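Local coordinates for protein cycloalternan-forming enzyme (Listeria monocytogenes serovar 1/2a, PDB 5F7U) that belongs to glycoside hydrolase family 31 and carries a TIM-barrel domain and a family 6 carbohydrate-binding module that binds alpha-D-glucopyranose, at residues A997-A1002 / A1021-W1026. The protein carries 1 engineered substitution. Numbering follows the deposited sequence.
Sequences AGVEDA and ANWDTW. With GLC (alpha-D-glucopyranose), chain D; GLC (alpha-D-glucopyranose), chain B.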
ATOM      1  N   ALA A 997     -41.206 -24.105 -23.237  1.00 27.71           N
ATOM      2  CA  ALA A 997     -42.639 -23.858 -23.161  1.00 29.06           C
ATOM      3  C   ALA A 997     -43.311 -25.181 -23.447  1.00 30.99           C
ATOM      4  O   ALA A 997     -43.772 -25.428 -24.557  1.00 31.82           O
ATOM      5  CB  ALA A 997     -43.060 -22.785 -24.168  1.00 28.86           C
ATOM      6  N   GLY A 998     -43.324 -26.032 -22.426  1.00 32.11           N
ATOM      7  CA  GLY A 998     -43.765 -27.424 -22.540  1.00 34.10           C
ATOM      8  C   GLY A 998     -45.235 -27.676 -22.797  1.00 36.48           C
ATOM      9  O   GLY A 998     -45.590 -28.771 -23.242  1.00 37.89           O
ATOM     10  N   VAL A 999     -46.096 -26.692 -22.530  1.00 36.95           N
ATOM     11  CA  VAL A 999     -47.555 -26.904 -22.656  1.00 39.17           C
ATOM     12  C   VAL A 999     -48.132 -26.293 -23.941  1.00 39.99           C
ATOM     13  O   VAL A 999     -48.911 -26.948 -24.634  1.00 41.48           O
ATOM     14  CB  VAL A 999     -48.341 -26.421 -21.403  1.00 39.64           C
ATOM     15  CG1 VAL A 999     -49.853 -26.546 -21.590  1.00 41.82           C
ATOM     16  CG2 VAL A 999     -47.910 -27.195 -20.168  1.00 39.68           C
ATOM     17  N   GLU A1000     -47.730 -25.055 -24.256  1.00 38.89           N
ATOM     18  CA  GLU A1000     -48.380 -24.261 -25.314  1.00 39.72           C
ATOM     19  C   GLU A1000     -47.541 -23.036 -25.700  1.00 37.41           C
ATOM     20  O   GLU A1000     -46.675 -22.612 -24.926  1.00 35.64           O
ATOM     21  CB  GLU A1000     -49.766 -23.799 -24.837  1.00 42.04           C
ATOM     22  CG  GLU A1000     -49.711 -23.015 -23.524  1.00 42.22           C
ATOM     23  CD  GLU A1000     -51.064 -22.625 -22.966  1.00 45.01           C
ATOM     24  OE1 GLU A1000     -51.141 -22.416 -21.736  1.00 45.78           O
ATOM     25  OE2 GLU A1000     -52.044 -22.521 -23.736  1.00 46.84           O
ATOM     26  N   ASP A1001     -47.824 -22.470 -26.882  1.00 37.49           N
ATOM     27  CA  ASP A1001     -47.228 -21.192 -27.330  1.00 35.61           C
ATOM     28  C   ASP A1001     -47.357 -20.125 -26.257  1.00 34.35           C
ATOM     29  O   ASP A1001     -48.398 -19.997 -25.607  1.00 35.27           O
ATOM     30  CB  ASP A1001     -47.916 -20.666 -28.602  1.00 37.23           C
ATOM     31  CG  ASP A1001     -47.624 -21.500 -29.832  1.00 38.47           C
ATOM     32  OD1 ASP A1001     -46.824 -22.455 -29.763  1.00 38.49           O
ATOM     33  OD2 ASP A1001     -48.217 -21.197 -30.892  1.00 40.36           O
ATOM     34  N   ALA A1002     -46.293 -19.357 -26.076  1.00 31.97           N
ATOM     35  CA  ALA A1002     -46.298 -18.291 -25.095  1.00 31.04           C
ATOM     36  C   ALA A1002     -45.969 -16.964 -25.753  1.00 29.92           C
ATOM     37  O   ALA A1002     -45.415 -16.932 -26.866  1.00 29.36           O
ATOM     38  CB  ALA A1002     -45.295 -18.593 -23.998  1.00 29.90           C
ATOM     39  N   ALA A1021     -41.489 -29.283 -27.353  1.00 35.48           N
ATOM     40  CA  ALA A1021     -41.985 -30.672 -27.202  1.00 37.51           C
ATOM     41  C   ALA A1021     -42.440 -31.029 -25.784  1.00 38.03           C
ATOM     42  O   ALA A1021     -43.492 -31.664 -25.586  1.00 39.54           O
ATOM     43  CB  ALA A1021     -40.931 -31.664 -27.679  1.00 38.16           C
ATOM     44  N   ASN A1022     -41.634 -30.617 -24.811  1.00 36.57           N
ATOM     45  CA  ASN A1022     -41.883 -30.823 -23.390  1.00 37.08           C
ATOM     46  C   ASN A1022     -41.021 -29.847 -22.590  1.00 35.27           C
ATOM     47  O   ASN A1022     -40.299 -29.028 -23.184  1.00 33.63           O
ATOM     48  CB  ASN A1022     -41.584 -32.278 -22.994  1.00 38.70           C
ATOM     49  CG  ASN A1022     -40.242 -32.765 -23.514  1.00 38.51           C
ATOM     50  OD1 ASN A1022     -39.195 -32.159 -23.268  1.00 37.14           O
ATOM     51  ND2 ASN A1022     -40.268 -33.880 -24.227  1.00 40.05           N
ATOM     52  N   TRP A1023     -41.086 -29.939 -21.256  1.00 35.42           N
ATOM     53  CA  TRP A1023     -40.295 -29.061 -20.385  1.00 33.84           C
ATOM     54  C   TRP A1023     -38.802 -29.408 -20.328  1.00 33.52           C
ATOM     55  O   TRP A1023     -38.007 -28.638 -19.770  1.00 32.14           O
ATOM     56  CB  TRP A1023     -40.872 -28.994 -18.965  1.00 34.14           C
ATOM     57  CG  TRP A1023     -42.217 -28.386 -18.897  1.00 34.67           C
ATOM     58  CD1 TRP A1023     -43.402 -29.035 -18.675  1.00 36.42           C
ATOM     59  CD2 TRP A1023     -42.540 -27.005 -19.066  1.00 33.70           C
ATOM     60  NE1 TRP A1023     -44.444 -28.139 -18.695  1.00 36.75           N
ATOM     61  CE2 TRP A1023     -43.944 -26.884 -18.933  1.00 34.93           C
ATOM     62  CE3 TRP A1023     -41.777 -25.851 -19.326  1.00 31.92           C
ATOM     63  CZ2 TRP A1023     -44.610 -25.651 -19.046  1.00 34.66           C
ATOM     64  CZ3 TRP A1023     -42.439 -24.622 -19.438  1.00 31.57           C
ATOM     65  CH2 TRP A1023     -43.839 -24.531 -19.287  1.00 32.93           C
ATOM     66  N   ASP A1024     -38.425 -30.557 -20.893  1.00 34.52           N
ATOM     67  CA  ASP A1024     -37.012 -30.921 -21.002  1.00 34.42           C
ATOM     68  C   ASP A1024     -36.421 -30.543 -22.366  1.00 33.70           C
ATOM     69  O   ASP A1024     -35.304 -30.951 -22.690  1.00 34.23           O
ATOM     70  CB  ASP A1024     -36.802 -32.411 -20.699  1.00 36.05           C
ATOM     71  CG  ASP A1024     -37.150 -32.783 -19.246  1.00 37.03           C
ATOM     72  OD1 ASP A1024     -36.749 -32.066 -18.297  1.00 36.36           O
ATOM     73  OD2 ASP A1024     -37.824 -33.821 -19.060  1.00 38.88           O
ATOM     74  N   THR A1025     -37.169 -29.760 -23.147  1.00 32.95           N
ATOM     75  CA  THR A1025     -36.727 -29.292 -24.463  1.00 32.17           C
ATOM     76  C   THR A1025     -36.636 -27.769 -24.481  1.00 30.67           C
ATOM     77  O   THR A1025     -37.631 -27.081 -24.210  1.00 30.41           O
ATOM     78  CB  THR A1025     -37.677 -29.786 -25.579  1.00 33.56           C
ATOM     79  OG1 THR A1025     -37.809 -31.210 -25.487  1.00 35.14           O
ATOM     80  CG2 THR A1025     -37.153 -29.393 -26.982  1.00 33.18           C
ATOM     81  N   TRP A1026     -35.438 -27.261 -24.799  1.00 29.62           N
ATOM     82  CA  TRP A1026     -35.176 -25.824 -24.898  1.00 28.15           C
ATOM     83  C   TRP A1026     -35.223 -25.387 -26.362  1.00 28.36           C
ATOM     84  O   TRP A1026     -34.900 -26.168 -27.256  1.00 29.32           O
ATOM     85  CB  TRP A1026     -33.811 -25.464 -24.289  1.00 27.09           C
ATOM     86  CG  TRP A1026     -33.678 -25.871 -22.846  1.00 26.99           C
ATOM     87  CD1 TRP A1026     -33.133 -27.029 -22.374  1.00 27.76           C
ATOM     88  CD2 TRP A1026     -34.111 -25.131 -21.693  1.00 26.32           C
ATOM     89  NE1 TRP A1026     -33.198 -27.063 -20.996  1.00 27.55           N
ATOM     90  CE2 TRP A1026     -33.792 -25.910 -20.553  1.00 26.85           C
ATOM     91  CE3 TRP A1026     -34.732 -23.880 -21.513  1.00 25.62           C
ATOM     92  CZ2 TRP A1026     -34.081 -25.486 -19.244  1.00 26.67           C
ATOM     93  CZ3 TRP A1026     -35.025 -23.452 -20.213  1.00 25.36           C
ATOM     94  CH2 TRP A1026     -34.702 -24.260 -19.094  1.00 26.31           C
TER
HETATM   95  C1  GLC D   1     -44.345 -27.429 -15.212  1.00 34.38           C
HETATM   96  C2  GLC D   1     -42.816 -27.434 -15.355  1.00 33.66           C
HETATM   97  C3  GLC D   1     -42.194 -26.153 -14.779  1.00 32.65           C
HETATM   98  C4  GLC D   1     -42.838 -24.896 -15.367  1.00 33.24           C
HETATM   99  C5  GLC D   1     -44.347 -24.976 -15.116  1.00 34.08           C
HETATM  100  C6  GLC D   1     -45.110 -23.778 -15.651  1.00 35.21           C
HETATM  101  O1  GLC D   1     -44.751 -27.665 -13.846  1.00 35.70           O
HETATM  102  O2  GLC D   1     -42.245 -28.568 -14.698  1.00 32.53           O
HETATM  103  O3  GLC D   1     -40.787 -26.179 -15.005  1.00 32.58           O
HETATM  104  O4  GLC D   1     -42.273 -23.724 -14.760  1.00 31.81           O
HETATM  105  O5  GLC D   1     -44.888 -26.183 -15.703  1.00 35.13           O
HETATM  106  O6  GLC D   1     -46.482 -23.979 -15.304  1.00 36.42           O
HETATM  107  C1  GLC B   2     -47.308 -22.865 -15.697  1.00 36.89           C
HETATM  108  C2  GLC B   2     -48.671 -22.952 -15.000  1.00 37.54           C
HETATM  109  C3  GLC B   2     -49.495 -24.125 -15.559  1.00 37.80           C
HETATM  110  C4  GLC B   2     -49.597 -24.064 -17.092  1.00 37.71           C
HETATM  111  C5  GLC B   2     -48.223 -23.839 -17.749  1.00 36.66           C
HETATM  112  C6  GLC B   2     -48.311 -23.519 -19.238  1.00 34.59           C
HETATM  113  O2  GLC B   2     -48.472 -23.067 -13.588  1.00 37.47           O
HETATM  114  O3  GLC B   2     -50.802 -24.134 -14.971  1.00 39.22           O
HETATM  115  O4  GLC B   2     -50.173 -25.273 -17.600  1.00 39.47           O
HETATM  116  O5  GLC B   2     -47.523 -22.755 -17.109  1.00 37.20           O
HETATM  117  O6  GLC B   2     -49.007 -22.287 -19.447  1.00 34.11           O
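The indole of Trp-1023 is sandwiched between sugar and backbone. Over one face lies the glucopyranose of chain D, whose O5 comes 3.4 Å from Trp-1023 CZ2; the glucopyranose of chain B sits at the ring's edge. The opposite face rests on the peptide running from Ala-997 to Val-999. There Gly-998 CA makes a CH-pi contact, 3.7 Å from the centroid of the five-membered ring, while Gly-998 N lies 3.4 Å from Trp-1023 CZ3. Glycine suits this place because a CB would collide with Trp-1023 CD2, so the ring can settle flat on bare main chain. The Val-999 side chain crosses the indole obliquely, its CG2 3.8 Å from Trp-1023 CZ2, and its CB packs against C6 of the chain B sugar. Glu-1000, its CG in the crowded position between backbone N and carbonyl carbon (chi1 56°) and its chain extended beyond, accepts a hydrogen bond at OE1 from O6 of that sugar (3.1 Å). Trp-1023 rides on a type I beta turn, Asn-1022 to Thr-1025, where Thr-1025 OG1 donates to Asn-1022 OD1 from above the carbonyl plane (2.8 Å). With His-957, Gly-1053 and Asn-1055 also hydrogen-bonded to glucose, this aromatic platform typifies the loop-end glycan site of a family 6 carbohydrate-binding module, a beta-sandwich.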